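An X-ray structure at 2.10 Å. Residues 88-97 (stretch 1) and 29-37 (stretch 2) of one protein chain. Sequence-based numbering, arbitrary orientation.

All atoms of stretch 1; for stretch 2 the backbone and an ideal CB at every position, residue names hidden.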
ATOM      1  N   MET A  88      -3.685   4.049  -2.411  1.00 10.86           N
ATOM      2  CA  MET A  88      -3.015   3.996  -1.118  1.00 11.21           C
ATOM      3  C   MET A  88      -1.501   3.870  -1.289  1.00 11.10           C
ATOM      4  O   MET A  88      -0.746   4.577  -0.633  1.00 11.02           O
ATOM      5  CB  MET A  88      -3.563   2.841  -0.271  1.00 11.28           C
ATOM      6  CG  MET A  88      -2.878   2.661   1.082  1.00 12.16           C
ATOM      7  SD  MET A  88      -2.956   4.120   2.139  1.00 14.00           S
ATOM      8  CE  MET A  88      -4.611   3.940   2.818  1.00 13.53           C
ATOM      9  N   ALA A  89      -1.064   2.978  -2.174  1.00 11.02           N
ATOM     10  CA  ALA A  89       0.365   2.813  -2.449  1.00 11.30           C
ATOM     11  C   ALA A  89       0.976   4.118  -2.966  1.00 11.57           C
ATOM     12  O   ALA A  89       2.061   4.516  -2.543  1.00 11.21           O
ATOM     13  CB  ALA A  89       0.592   1.684  -3.447  1.00 11.05           C
ATOM     14  N   ARG A  90       0.261   4.776  -3.876  1.00 11.82           N
ATOM     15  CA  ARG A  90       0.670   6.069  -4.409  1.00 12.30           C
ATOM     16  C   ARG A  90       0.835   7.106  -3.299  1.00 11.90           C
ATOM     17  O   ARG A  90       1.852   7.794  -3.250  1.00 11.60           O
ATOM     18  CB  ARG A  90      -0.351   6.559  -5.447  1.00 12.72           C
ATOM     19  CG  ARG A  90      -0.063   7.935  -6.039  1.00 14.87           C
ATOM     20  CD  ARG A  90      -1.137   8.379  -7.038  1.00 16.10           C
ATOM     21  NE  ARG A  90      -1.376   7.377  -8.073  1.00 17.51           N
ATOM     22  CZ  ARG A  90      -2.565   6.868  -8.410  1.00 18.14           C
ATOM     23  NH1 ARG A  90      -3.690   7.254  -7.809  1.00 18.64           N
ATOM     24  NH2 ARG A  90      -2.630   5.960  -9.378  1.00 17.73           N
ATOM     25  N   LYS A  91      -0.162   7.206  -2.415  1.00 11.70           N
ATOM     26  CA  LYS A  91      -0.138   8.181  -1.318  1.00 11.72           C
ATOM     27  C   LYS A  91       0.987   7.882  -0.334  1.00 11.44           C
ATOM     28  O   LYS A  91       1.688   8.795   0.106  1.00 11.01           O
ATOM     29  CB  LYS A  91      -1.472   8.202  -0.564  1.00 11.78           C
ATOM     30  CG  LYS A  91      -1.577   9.298   0.502  1.00 12.63           C
ATOM     31  CD  LYS A  91      -1.656  10.700  -0.119  1.00 14.16           C
ATOM     32  CE  LYS A  91      -2.073  11.730   0.919  1.00 14.74           C
ATOM     33  NZ  LYS A  91      -2.221  13.095   0.355  1.00 14.91           N
ATOM     34  N   MET A  92       1.142   6.604   0.009  1.00 11.19           N
ATOM     35  CA  MET A  92       2.230   6.164   0.884  1.00 10.87           C
ATOM     36  C   MET A  92       3.592   6.534   0.309  1.00 10.95           C
ATOM     37  O   MET A  92       4.466   7.005   1.035  1.00 10.87           O
ATOM     38  CB  MET A  92       2.155   4.659   1.125  1.00 10.62           C
ATOM     39  CG  MET A  92       1.101   4.273   2.141  1.00 10.55           C
ATOM     40  SD  MET A  92       0.988   2.498   2.409  1.00 10.51           S
ATOM     41  CE  MET A  92      -0.096   2.474   3.837  1.00 10.32           C
ATOM     42  N   ASN A  93       3.765   6.321  -0.994  1.00 10.84           N
ATOM     43  CA  ASN A  93       4.999   6.715  -1.671  1.00 10.94           C
ATOM     44  C   ASN A  93       5.249   8.222  -1.595  1.00 10.86           C
ATOM     45  O   ASN A  93       6.395   8.652  -1.454  1.00 10.73           O
ATOM     46  CB  ASN A  93       5.010   6.232  -3.128  1.00 10.78           C
ATOM     47  CG  ASN A  93       5.511   4.804  -3.263  1.00 11.27           C
ATOM     48  OD1 ASN A  93       5.527   4.050  -2.289  1.00 10.56           O
ATOM     49  ND2 ASN A  93       5.941   4.429  -4.469  1.00 11.03           N
ATOM     50  N   ALA A  94       4.177   9.009  -1.676  1.00 10.90           N
ATOM     51  CA  ALA A  94       4.274  10.462  -1.563  1.00 11.12           C
ATOM     52  C   ALA A  94       4.648  10.877  -0.138  1.00 11.34           C
ATOM     53  O   ALA A  94       5.486  11.751   0.055  1.00 11.30           O
ATOM     54  CB  ALA A  94       2.958  11.128  -1.987  1.00 10.94           C
ATOM     55  N   ILE A  95       4.031  10.237   0.852  1.00 11.73           N
ATOM     56  CA  ILE A  95       4.320  10.532   2.257  1.00 12.09           C
ATOM     57  C   ILE A  95       5.778  10.186   2.584  1.00 12.45           C
ATOM     58  O   ILE A  95       6.497  11.000   3.157  1.00 12.54           O
ATOM     59  CB  ILE A  95       3.384   9.750   3.211  1.00 12.12           C
ATOM     60  CG1 ILE A  95       1.924  10.188   3.042  1.00 12.07           C
ATOM     61  CG2 ILE A  95       3.808   9.952   4.668  1.00 12.37           C
ATOM     62  CD1 ILE A  95       0.932   9.161   3.574  1.00 12.40           C
ATOM     63  N   ALA A  96       6.200   8.983   2.200  1.00 12.81           N
ATOM     64  CA  ALA A  96       7.545   8.491   2.493  1.00 13.40           C
ATOM     65  C   ALA A  96       8.648   9.276   1.788  1.00 14.02           C
ATOM     66  O   ALA A  96       9.744   9.412   2.319  1.00 13.97           O
ATOM     67  CB  ALA A  96       7.658   7.011   2.130  1.00 13.23           C
ATOM     68  N   GLY A  97       8.365   9.769   0.586  1.00 14.87           N
ATOM     69  CA  GLY A  97       9.369  10.486  -0.202  1.00 15.72           C
ATOM     70  C   GLY A  97      10.464   9.547  -0.682  1.00 16.16           C
ATOM     71  O   GLY A  97      10.396   8.325  -0.508  1.00 16.71           O
ATOM     72  OXT GLY A  97      11.454   9.981  -1.261  1.00 16.93           O
ATOM     73  N   UNK A  29      -2.355  -9.340  -3.907  1.00 12.09           N
ATOM     74  CA  UNK A  29      -2.043  -8.217  -3.039  1.00 11.65           C
ATOM     75  C   UNK A  29      -0.703  -7.617  -3.457  1.00 11.29           C
ATOM     76  O   UNK A  29       0.101  -8.275  -4.133  1.00 11.15           O
ATOM     77  CB  UNK A  29      -2.014  -8.651  -1.572  1.00 11.65           C
ATOM     78  N   UNK A  30      -0.466  -6.369  -3.067  1.00 10.84           N
ATOM     79  CA  UNK A  30       0.817  -5.716  -3.339  1.00 10.73           C
ATOM     80  C   UNK A  30       1.472  -5.284  -2.036  1.00 10.76           C
ATOM     81  O   UNK A  30       0.790  -5.070  -1.027  1.00 10.90           O
ATOM     82  CB  UNK A  30       0.629  -4.511  -4.263  1.00 10.73           C
ATOM     83  N   UNK A  31       2.795  -5.164  -2.053  1.00 10.82           N
ATOM     84  CA  UNK A  31       3.539  -4.919  -0.832  1.00 10.74           C
ATOM     85  C   UNK A  31       4.790  -4.069  -1.053  1.00 10.85           C
ATOM     86  O   UNK A  31       5.417  -4.118  -2.112  1.00 10.42           O
ATOM     87  CB  UNK A  31       3.930  -6.254  -0.195  1.00 10.74           C
ATOM     88  N   UNK A  32       5.108  -3.258  -0.048  1.00 10.88           N
ATOM     89  CA  UNK A  32       6.387  -2.573   0.038  1.00 11.15           C
ATOM     90  C   UNK A  32       6.864  -2.567   1.491  1.00 11.22           C
ATOM     91  O   UNK A  32       6.060  -2.437   2.423  1.00 11.31           O
ATOM     92  CB  UNK A  32       6.277  -1.147  -0.506  1.00 11.15           C
ATOM     93  N   UNK A  33       8.171  -2.716   1.665  1.00 11.35           N
ATOM     94  CA  UNK A  33       8.819  -2.559   2.953  1.00 11.56           C
ATOM     95  C   UNK A  33       9.501  -1.202   2.974  1.00 11.65           C
ATOM     96  O   UNK A  33      10.423  -0.948   2.190  1.00 11.48           O
ATOM     97  CB  UNK A  33       9.817  -3.688   3.219  1.00 11.56           C
ATOM     98  N   UNK A  34       9.016  -0.325   3.847  1.00 11.77           N
ATOM     99  CA  UNK A  34       9.599   0.992   4.033  1.00 11.73           C
ATOM    100  C   UNK A  34      10.633   0.908   5.149  1.00 11.89           C
ATOM    101  O   UNK A  34      10.431   0.202   6.140  1.00 11.40           O
ATOM    102  CB  UNK A  34       8.525   2.034   4.352  1.00 11.73           C
ATOM    103  N   UNK A  35      11.734   1.629   4.969  1.00 12.05           N
ATOM    104  CA  UNK A  35      12.784   1.733   5.965  1.00 12.47           C
ATOM    105  C   UNK A  35      13.041   3.213   6.213  1.00 12.19           C
ATOM    106  O   UNK A  35      13.466   3.933   5.314  1.00 12.40           O
ATOM    107  CB  UNK A  35      14.056   1.011   5.517  1.00 12.47           C
ATOM    108  N   UNK A  36      12.770   3.662   7.432  1.00 11.77           N
ATOM    109  CA  UNK A  36      12.975   5.052   7.812  1.00 11.47           C
ATOM    110  C   UNK A  36      14.205   5.169   8.702  1.00 11.40           C
ATOM    111  O   UNK A  36      14.811   4.162   9.064  1.00 11.33           O
ATOM    112  CB  UNK A  36      11.740   5.608   8.524  1.00 11.47           C
ATOM    113  N   UNK A  37      14.599   6.390   9.038  1.00 11.42           N
ATOM    114  CA  UNK A  37      15.804   6.577   9.838  1.00 11.48           C
ATOM    115  C   UNK A  37      15.590   6.232  11.312  1.00 11.00           C
ATOM    116  O   UNK A  37      16.539   5.862  12.002  1.00 11.17           O
ATOM    117  CB  UNK A  37      16.289   8.023   9.713  1.00 11.48           C
TER

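Stretch 1 is the last turns of a helix, ending at the carboxylate of Gly-97. Stretch 2 holds a strand, 30-35, whose axis comes within 10.5 Å of the helix axis and runs at 13° to it, nearly parallel. No ideal CB of stretch 2 has an atom of stretch 1 within 5.5 Å, so any contact must be made by side chains that reach across. The strand's alternation puts 30, 32 and 34 on the helix side.

Position 29 lies too far away for stretch 1 to constrain it; the residue is Ala-29.

At position 30, phi/psi of -121/155 is extended and CA-to-CB points toward the helix. The nearest offering is the methyl of Ala-89, which suits an aliphatic chain of some length: leucine, isoleucine or methionine. It is Ile-30, with chi1 p and chi2 t, and its CD1 lies 4.1 Å from Ala-89 CB.

Position 31 faces the other way and stretch 1 says nothing about it; it is Thr-31.

Position 32 also points toward the helix, across a wide gap. Beyond it lie acceptors: the side-chain OD1 and backbone O of Asn-93, and the terminal carboxylate of Gly-97. A long donor, lysine or arginine, would fit best, while glutamine could reach less far. The residue is Arg-32, extended with chi1, chi2 and chi3 all t. Its NH2 donates to Asn-93 OD1 at 2.8 Å with an N-H...O angle of 140°, the acceptor lying at the guanidinium edge, near its plane. Two waters extend the link: one accepts from NH2 and donates to both Asn-93 O and Gly-97 O, and the other accepts from NH1 and donates to Gly-97 O.

Position 33 again turns from the helix, leaving the choice open; it is Ser-33.

Position 34 points toward Met-92 and Ala-96, with the Asn-93 amide beside them. A large apolar group, aromatic or a long aliphatic, could span the gap. Phe-34 (chi1 m) does so: CZ is 4.0 Å from Met-92 CB and CE1 is 3.7 Å from Ala-96 CB. Asn-93 OD1 lies near the ring plane, at its edge, 3.9 Å from Phe-34 CZ.

Position 35 is out of reach and undetermined; it is Lys-35.

At position 36, CA-to-CB runs sideways, so only a long side chain bending back could find the Ala-96 methyl; an aromatic or methionine would serve. Phe-36, with chi1 m, brings CE1 to 4.1 Å from Ala-96 CB.

Position 37 is beyond contact; it is Lys-37.

Stretch 2 29-37: AITRSFKFK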
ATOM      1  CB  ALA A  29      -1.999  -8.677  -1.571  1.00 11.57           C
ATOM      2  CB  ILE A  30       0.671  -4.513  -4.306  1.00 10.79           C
ATOM      3  CG1 ILE A  30      -0.236  -3.423  -3.716  1.00 10.47           C
ATOM      4  CG2 ILE A  30       0.136  -4.994  -5.656  1.00 10.36           C
ATOM      5  CD1 ILE A  30      -0.331  -2.158  -4.579  1.00 10.31           C
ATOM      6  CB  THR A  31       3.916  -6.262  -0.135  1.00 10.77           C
ATOM      7  OG1 THR A  31       4.411  -6.001   1.186  1.00 10.11           O
ATOM      8  CG2 THR A  31       4.960  -7.040  -0.944  1.00 10.85           C
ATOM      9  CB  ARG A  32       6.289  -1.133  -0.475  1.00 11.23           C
ATOM     10  CG  ARG A  32       7.615  -0.373  -0.362  1.00 11.60           C
ATOM     11  CD  ARG A  32       7.614   0.972  -1.065  1.00 12.27           C
ATOM     12  NE  ARG A  32       8.919   1.617  -0.916  1.00 13.62           N
ATOM     13  CZ  ARG A  32       9.189   2.896  -1.178  1.00 14.71           C
ATOM     14  NH1 ARG A  32      10.425   3.353  -0.995  1.00 15.44           N
ATOM     15  NH2 ARG A  32       8.244   3.724  -1.621  1.00 14.80           N
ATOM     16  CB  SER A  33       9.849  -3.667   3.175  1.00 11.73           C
ATOM     17  OG  SER A  33       9.212  -4.928   3.261  1.00 12.12           O
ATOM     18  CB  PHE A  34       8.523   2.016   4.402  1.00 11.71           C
ATOM     19  CG  PHE A  34       7.500   2.249   3.318  1.00 11.92           C
ATOM     20  CD1 PHE A  34       7.647   3.303   2.420  1.00 12.33           C
ATOM     21  CD2 PHE A  34       6.386   1.422   3.202  1.00 11.83           C
ATOM     22  CE1 PHE A  34       6.699   3.527   1.423  1.00 11.69           C
ATOM     23  CE2 PHE A  34       5.437   1.634   2.214  1.00 11.68           C
ATOM     24  CZ  PHE A  34       5.593   2.691   1.322  1.00 12.50           C
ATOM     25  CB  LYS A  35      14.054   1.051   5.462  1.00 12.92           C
ATOM     26  CG  LYS A  35      15.188   0.972   6.478  1.00 15.13           C
ATOM     27  CD  LYS A  35      14.965  -0.147   7.489  1.00 17.75           C
ATOM     28  CE  LYS A  35      16.225  -0.428   8.302  1.00 19.51           C
ATOM     29  NZ  LYS A  35      17.344  -0.913   7.444  1.00 20.79           N
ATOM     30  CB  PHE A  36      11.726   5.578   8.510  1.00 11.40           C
ATOM     31  CG  PHE A  36      10.494   5.480   7.663  1.00 11.07           C
ATOM     32  CD1 PHE A  36      10.240   6.430   6.683  1.00 10.73           C
ATOM     33  CD2 PHE A  36       9.611   4.420   7.813  1.00 10.78           C
ATOM     34  CE1 PHE A  36       9.108   6.342   5.888  1.00 11.40           C
ATOM     35  CE2 PHE A  36       8.476   4.326   7.022  1.00 10.76           C
ATOM     36  CZ  PHE A  36       8.225   5.290   6.056  1.00 10.82           C
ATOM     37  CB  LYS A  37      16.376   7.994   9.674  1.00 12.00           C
ATOM     38  CG  LYS A  37      15.530   9.132  10.236  1.00 13.64           C
ATOM     39  CD  LYS A  37      16.363  10.420  10.298  1.00 15.49           C
ATOM     40  CE  LYS A  37      15.498  11.671  10.244  1.00 16.73           C
ATOM     41  NZ  LYS A  37      14.770  11.780   8.943  1.00 17.84           N
TER
HETATM   42  O   HOH W   1       8.518   6.709  -1.569  1.00 22.91           O
HETATM   43  O   HOH W   2      11.423   6.062  -1.083  1.00 30.35           O
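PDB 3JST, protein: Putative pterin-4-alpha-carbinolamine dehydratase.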